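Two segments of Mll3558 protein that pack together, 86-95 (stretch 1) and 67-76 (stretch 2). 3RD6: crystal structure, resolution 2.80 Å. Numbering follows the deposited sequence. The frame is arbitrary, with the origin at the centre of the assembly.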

ATOM      1  N   VAL A  86      -7.641  -6.085  -1.519  1.00 24.54           N
ATOM      2  CA  VAL A  86      -6.497  -5.359  -0.993  1.00 27.95           C
ATOM      3  C   VAL A  86      -5.913  -4.409  -2.023  1.00 30.38           C
ATOM      4  O   VAL A  86      -5.610  -4.783  -3.152  1.00 35.00           O
ATOM      5  CB  VAL A  86      -5.360  -6.304  -0.525  1.00 24.05           C
ATOM      6  CG1 VAL A  86      -4.202  -5.485   0.016  1.00 25.22           C
ATOM      7  CG2 VAL A  86      -5.860  -7.279   0.555  1.00 19.18           C
ATOM      8  N   PHE A  87      -5.778  -3.160  -1.618  1.00 26.26           N
ATOM      9  CA  PHE A  87      -5.205  -2.152  -2.480  1.00 27.61           C
ATOM     10  C   PHE A  87      -4.484  -1.112  -1.628  1.00 20.37           C
ATOM     11  O   PHE A  87      -4.787  -0.913  -0.459  1.00 33.82           O
ATOM     12  CB  PHE A  87      -6.282  -1.469  -3.351  1.00 27.01           C
ATOM     13  CG  PHE A  87      -7.271  -0.627  -2.570  1.00 24.33           C
ATOM     14  CD1 PHE A  87      -8.441  -1.172  -2.090  1.00 23.26           C
ATOM     15  CD2 PHE A  87      -7.035   0.733  -2.353  1.00 28.33           C
ATOM     16  CE1 PHE A  87      -9.352  -0.380  -1.415  1.00 18.20           C
ATOM     17  CE2 PHE A  87      -7.954   1.533  -1.676  1.00 18.24           C
ATOM     18  CZ  PHE A  87      -9.105   0.976  -1.212  1.00 23.44           C
ATOM     19  N   SER A  88      -3.498  -0.480  -2.235  1.00 20.75           N
ATOM     20  CA  SER A  88      -2.725   0.571  -1.612  1.00 25.28           C
ATOM     21  C   SER A  88      -3.207   1.809  -2.354  1.00 22.02           C
ATOM     22  O   SER A  88      -3.841   1.698  -3.406  1.00 25.10           O
ATOM     23  CB  SER A  88      -1.236   0.373  -1.893  1.00 24.18           C
ATOM     24  OG  SER A  88      -0.959   0.408  -3.284  1.00 25.84           O
ATOM     25  N   TYR A  89      -2.916   2.981  -1.812  1.00 25.36           N
ATOM     26  CA  TYR A  89      -3.327   4.205  -2.474  1.00 29.60           C
ATOM     27  C   TYR A  89      -2.672   5.381  -1.819  1.00 33.76           C
ATOM     28  O   TYR A  89      -2.179   5.281  -0.712  1.00 26.14           O
ATOM     29  CB  TYR A  89      -4.856   4.367  -2.458  1.00 27.41           C
ATOM     30  CG  TYR A  89      -5.453   4.844  -1.160  1.00 30.10           C
ATOM     31  CD1 TYR A  89      -5.606   6.203  -0.905  1.00 32.80           C
ATOM     32  CD2 TYR A  89      -5.872   3.940  -0.187  1.00 34.85           C
ATOM     33  CE1 TYR A  89      -6.166   6.649   0.286  1.00 31.42           C
ATOM     34  CE2 TYR A  89      -6.432   4.381   1.004  1.00 33.93           C
ATOM     35  CZ  TYR A  89      -6.574   5.736   1.236  1.00 30.13           C
ATOM     36  OH  TYR A  89      -7.113   6.208   2.408  1.00 31.42           O
ATOM     37  N   ARG A  90      -2.627   6.487  -2.540  1.00 31.43           N
ATOM     38  CA  ARG A  90      -2.052   7.716  -2.019  1.00 30.57           C
ATOM     39  C   ARG A  90      -3.053   8.818  -2.326  1.00 34.42           C
ATOM     40  O   ARG A  90      -3.732   8.800  -3.353  1.00 26.85           O
ATOM     41  CB  ARG A  90      -0.709   8.024  -2.670  1.00 35.60           C
ATOM     42  CG  ARG A  90      -0.759   8.222  -4.165  1.00 34.04           C
ATOM     43  CD  ARG A  90       0.618   8.607  -4.667  1.00 30.26           C
ATOM     44  NE  ARG A  90       0.730   8.627  -6.118  1.00 19.94           N
ATOM     45  CZ  ARG A  90       0.547   7.582  -6.904  1.00 29.52           C
ATOM     46  NH1 ARG A  90       0.234   6.408  -6.393  1.00 33.89           N
ATOM     47  NH2 ARG A  90       0.688   7.723  -8.204  1.00 22.72           N
ATOM     48  N   MET A  91      -3.156   9.764  -1.412  1.00 29.71           N
ATOM     49  CA  MET A  91      -4.086  10.857  -1.564  1.00 31.43           C
ATOM     50  C   MET A  91      -3.341  12.173  -1.495  1.00 36.85           C
ATOM     51  O   MET A  91      -2.322  12.297  -0.797  1.00 33.09           O
ATOM     52  CB  MET A  91      -5.133  10.787  -0.453  1.00 33.55           C
ATOM     53  CG  MET A  91      -6.425  11.499  -0.755  1.00 33.99           C
ATOM     54  SD  MET A  91      -7.503  11.485   0.641  1.00 32.18           S
ATOM     55  CE  MET A  91      -8.142   9.851   0.520  1.00 24.00           C
ATOM     56  N   ALA A  92      -3.850  13.150  -2.236  1.00 37.29           N
ATOM     57  CA  ALA A  92      -3.268  14.477  -2.265  1.00 37.96           C
ATOM     58  C   ALA A  92      -4.349  15.498  -2.552  1.00 32.07           C
ATOM     59  O   ALA A  92      -5.359  15.195  -3.187  1.00 36.35           O
ATOM     60  CB  ALA A  92      -2.213  14.551  -3.340  1.00 29.45           C
ATOM     61  N   ILE A  93      -4.148  16.706  -2.050  1.00 34.06           N
ATOM     62  CA  ILE A  93      -5.065  17.811  -2.298  1.00 39.02           C
ATOM     63  C   ILE A  93      -4.138  18.918  -2.798  1.00 43.57           C
ATOM     64  O   ILE A  93      -3.269  19.387  -2.059  1.00 36.26           O
ATOM     65  CB  ILE A  93      -5.857  18.238  -1.006  1.00 32.23           C
ATOM     66  CG1 ILE A  93      -6.802  19.391  -1.353  1.00 32.26           C
ATOM     67  CG2 ILE A  93      -4.899  18.610   0.119  1.00 43.13           C
ATOM     68  CD1 ILE A  93      -7.737  19.773  -0.253  1.00 24.76           C
ATOM     69  N   GLY A  94      -4.305  19.292  -4.066  1.00 40.37           N
ATOM     70  CA  GLY A  94      -3.442  20.291  -4.658  1.00 44.71           C
ATOM     71  C   GLY A  94      -2.132  19.571  -4.930  1.00 50.32           C
ATOM     72  O   GLY A  94      -2.156  18.435  -5.406  1.00 57.04           O
ATOM     73  N   PRO A  95      -0.972  20.195  -4.664  1.00 51.65           N
ATOM     74  CA  PRO A  95       0.304  19.526  -4.909  1.00 50.76           C
ATOM     75  C   PRO A  95       0.875  18.889  -3.636  1.00 49.10           C
ATOM     76  O   PRO A  95       1.878  18.170  -3.678  1.00 52.21           O
ATOM     77  CB  PRO A  95       1.172  20.666  -5.418  1.00 43.25           C
ATOM     78  CG  PRO A  95       0.769  21.753  -4.490  1.00 55.51           C
ATOM     79  CD  PRO A  95      -0.752  21.638  -4.455  1.00 49.15           C
TER
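Stretch 2, residues 67-76: GPEVRLDAQF

Stretch 2 lies alongside stretch 1 as a neighbouring antiparallel β-strand. The axes of strands 70-76 and 86-93 approach to 4.6 Å, and their N-to-C directions differ by 166°, so the two run nearly opposite with a modest twist. From Val-70 to Phe-76 the backbone is extended, with phi between -135° and -76° and psi between 119° and 155°. The register is fixed by seven bridges in which residue numbers sum to 163, from Val-70 opposite Ile-93 to Phe-76 opposite Phe-87. Together the stretches bury 754 Å², both sides summed.

Gly-67 makes no contact. Pro-68 is the first to touch, its CB lying 3.6 Å from CG1 of Ile-93. At Glu-69 the backbone pairing begins: the N of Gly-94 donates to the O of Glu-69 at 3.2 Å, with an N-H...O angle of 169°. The donor, Gly-94, has phi +76°, a value that favours glycine, and here stretch 1 leaves its strand.

Val-70 faces Ile-93 in a non-hydrogen-bonded pair with CA atoms 4.3 Å apart. Their side chains share a face of the sheet, and Val-70 CG2 packs 4.0 Å from Ile-93 CG1. Arg-71 then forms a hydrogen-bonded pair with Ala-92, using both backbone groups: Arg-71 N donates to Ala-92 O at 2.8 Å, and Ala-92 N donates to Arg-71 O at 2.9 Å. The end of the Arg-71 side chain leads away from stretch 1, and its NE meets Asp-73 OD2 at 2.7 Å in a salt bridge within stretch 2; the hydrogen bond there is weak, its angle being 121°. Water 2 donates to Arg-71 O at 2.7 Å and, weakly, to Arg-90 O at 3.3 Å, linking the strands.

Leu-72 returns to the face of Val-70. Its CD1 is 3.9 Å from Met-91 CE and its CG is 3.9 Å from Tyr-89 CD1, so it contacts two side chains of stretch 1. Asp-73, on the other face, has the greatest covered area of any residue here, 75 Å². Its N donates to Arg-90 O at 2.9 Å, and Arg-90 N donates to Asp-73 O at 2.8 Å. The Arg-90 guanidinium also lays one face over Asp-73 CB, 3.5 Å from NH1. Arg-90 NH2 and Asp-73 OD1 are 4.1 Å apart, but the oxygen is well out of the guanidinium plane, so this is proximity of charge alone.

Ala-74 and Tyr-89 have the closest CA pair of the register, 3.9 Å. The Ala-74 CB lies 3.4 Å from Tyr-89 CB and 3.9 Å from Phe-87 CD2. Gln-75 makes the last reciprocal pair, Gln-75 N to Ser-88 O at 3.0 Å and Ser-88 N to Gln-75 O at 3.2 Å. Phe-76 closes the stretch against Phe-87: CD1 of Phe-76 is 3.8 Å from CB of Phe-87, and the rings meet obliquely, with planes at 65°.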

ATOM      1  N   GLY A  67     -12.472  25.161  -5.435  1.00 53.64           N
ATOM      2  CA  GLY A  67     -11.325  24.743  -4.640  1.00 42.11           C
ATOM      3  C   GLY A  67     -10.342  23.711  -5.186  1.00 36.92           C
ATOM      4  O   GLY A  67     -10.443  23.239  -6.318  1.00 33.87           O
ATOM      5  N   PRO A  68      -9.354  23.348  -4.359  1.00 29.96           N
ATOM      6  CA  PRO A  68      -8.299  22.384  -4.655  1.00 37.70           C
ATOM      7  C   PRO A  68      -8.873  21.051  -5.049  1.00 33.05           C
ATOM      8  O   PRO A  68      -9.861  20.595  -4.471  1.00 29.69           O
ATOM      9  CB  PRO A  68      -7.530  22.296  -3.342  1.00 37.54           C
ATOM     10  CG  PRO A  68      -7.717  23.640  -2.751  1.00 50.75           C
ATOM     11  CD  PRO A  68      -9.177  23.894  -3.002  1.00 39.42           C
ATOM     12  N   GLU A  69      -8.241  20.432  -6.037  1.00 42.21           N
ATOM     13  CA  GLU A  69      -8.655  19.131  -6.520  1.00 39.72           C
ATOM     14  C   GLU A  69      -8.074  18.040  -5.641  1.00 42.67           C
ATOM     15  O   GLU A  69      -6.856  17.970  -5.446  1.00 39.51           O
ATOM     16  CB  GLU A  69      -8.147  18.903  -7.936  1.00 38.47           C
ATOM     17  CG  GLU A  69      -8.487  17.528  -8.478  1.00 48.97           C
ATOM     18  CD  GLU A  69      -7.825  17.252  -9.806  1.00 44.94           C
ATOM     19  OE1 GLU A  69      -6.676  16.747  -9.806  1.00 50.58           O
ATOM     20  OE2 GLU A  69      -8.453  17.549 -10.847  1.00 51.68           O
ATOM     21  N   VAL A  70      -8.943  17.195  -5.107  1.00 40.92           N
ATOM     22  CA  VAL A  70      -8.497  16.080  -4.301  1.00 40.47           C
ATOM     23  C   VAL A  70      -8.242  14.906  -5.260  1.00 32.26           C
ATOM     24  O   VAL A  70      -9.124  14.516  -6.029  1.00 38.44           O
ATOM     25  CB  VAL A  70      -9.555  15.687  -3.270  1.00 36.58           C
ATOM     26  CG1 VAL A  70      -9.138  14.416  -2.569  1.00 36.33           C
ATOM     27  CG2 VAL A  70      -9.721  16.787  -2.274  1.00 33.34           C
ATOM     28  N   ARG A  71      -7.025  14.368  -5.241  1.00 33.96           N
ATOM     29  CA  ARG A  71      -6.682  13.245  -6.107  1.00 34.71           C
ATOM     30  C   ARG A  71      -6.318  12.002  -5.319  1.00 37.83           C
ATOM     31  O   ARG A  71      -5.497  12.047  -4.410  1.00 43.03           O
ATOM     32  CB  ARG A  71      -5.520  13.591  -7.037  1.00 31.59           C
ATOM     33  CG  ARG A  71      -5.095  12.405  -7.886  1.00 36.57           C
ATOM     34  CD  ARG A  71      -4.141  12.757  -8.995  1.00 39.08           C
ATOM     35  NE  ARG A  71      -3.925  11.619  -9.886  1.00 41.26           N
ATOM     36  CZ  ARG A  71      -3.440  11.707 -11.123  1.00 39.64           C
ATOM     37  NH1 ARG A  71      -3.110  12.893 -11.628  1.00 38.90           N
ATOM     38  NH2 ARG A  71      -3.310  10.611 -11.870  1.00 34.10           N
ATOM     39  N   LEU A  72      -6.935  10.885  -5.678  1.00 38.47           N
ATOM     40  CA  LEU A  72      -6.672   9.615  -5.021  1.00 27.00           C
ATOM     41  C   LEU A  72      -6.199   8.609  -6.062  1.00 32.59           C
ATOM     42  O   LEU A  72      -6.911   8.318  -6.997  1.00 30.36           O
ATOM     43  CB  LEU A  72      -7.954   9.136  -4.343  1.00 30.26           C
ATOM     44  CG  LEU A  72      -8.004   7.831  -3.547  1.00 46.94           C
ATOM     45  CD1 LEU A  72      -9.263   7.859  -2.692  1.00 42.05           C
ATOM     46  CD2 LEU A  72      -8.004   6.608  -4.469  1.00 47.35           C
ATOM     47  N   ASP A  73      -4.981   8.108  -5.904  1.00 29.22           N
ATOM     48  CA  ASP A  73      -4.403   7.121  -6.820  1.00 23.71           C
ATOM     49  C   ASP A  73      -4.264   5.806  -6.072  1.00 28.35           C
ATOM     50  O   ASP A  73      -3.576   5.746  -5.058  1.00 21.14           O
ATOM     51  CB  ASP A  73      -3.003   7.542  -7.288  1.00 32.07           C
ATOM     52  CG  ASP A  73      -3.020   8.495  -8.465  1.00 36.67           C
ATOM     53  OD1 ASP A  73      -3.104   8.030  -9.620  1.00 47.02           O
ATOM     54  OD2 ASP A  73      -2.932   9.715  -8.230  1.00 35.89           O
ATOM     55  N   ALA A  74      -4.898   4.755  -6.580  1.00 21.52           N
ATOM     56  CA  ALA A  74      -4.834   3.453  -5.948  1.00 18.55           C
ATOM     57  C   ALA A  74      -4.461   2.332  -6.918  1.00 21.39           C
ATOM     58  O   ALA A  74      -4.673   2.450  -8.104  1.00 23.57           O
ATOM     59  CB  ALA A  74      -6.174   3.143  -5.289  1.00 23.87           C
ATOM     60  N   GLN A  75      -3.887   1.249  -6.399  1.00 25.19           N
ATOM     61  CA  GLN A  75      -3.541   0.089  -7.223  1.00 16.91           C
ATOM     62  C   GLN A  75      -3.965  -1.181  -6.495  1.00 18.17           C
ATOM     63  O   GLN A  75      -3.701  -1.323  -5.308  1.00 25.68           O
ATOM     64  CB  GLN A  75      -2.044   0.013  -7.505  1.00 27.11           C
ATOM     65  CG  GLN A  75      -1.746  -0.823  -8.755  1.00 39.15           C
ATOM     66  CD  GLN A  75      -0.286  -1.240  -8.906  1.00 36.48           C
ATOM     67  OE1 GLN A  75       0.228  -2.059  -8.134  1.00 41.53           O
ATOM     68  NE2 GLN A  75       0.387  -0.680  -9.919  1.00 35.54           N
ATOM     69  N   PHE A  76      -4.632  -2.095  -7.195  1.00 23.33           N
ATOM     70  CA  PHE A  76      -5.086  -3.324  -6.569  1.00 23.03           C
ATOM     71  C   PHE A  76      -3.923  -4.265  -6.378  1.00 24.31           C
ATOM     72  O   PHE A  76      -3.137  -4.482  -7.290  1.00 22.69           O
ATOM     73  CB  PHE A  76      -6.230  -3.953  -7.398  1.00 12.23           C
ATOM     74  CG  PHE A  76      -7.496  -3.188  -7.307  1.00 24.75           C
ATOM     75  CD1 PHE A  76      -8.225  -3.194  -6.128  1.00 18.01           C
ATOM     76  CD2 PHE A  76      -7.892  -2.353  -8.335  1.00 16.44           C
ATOM     77  CE1 PHE A  76      -9.331  -2.366  -5.965  1.00 30.76           C
ATOM     78  CE2 PHE A  76      -9.004  -1.511  -8.183  1.00 21.63           C
ATOM     79  CZ  PHE A  76      -9.720  -1.509  -7.006  1.00 20.66           C
TER
HETATM   80  O   HOH W   1      -4.256  17.095  -7.588  1.00 52.82           O
HETATM   81  O   HOH W   2      -2.846  11.659  -4.849  1.00 34.45           O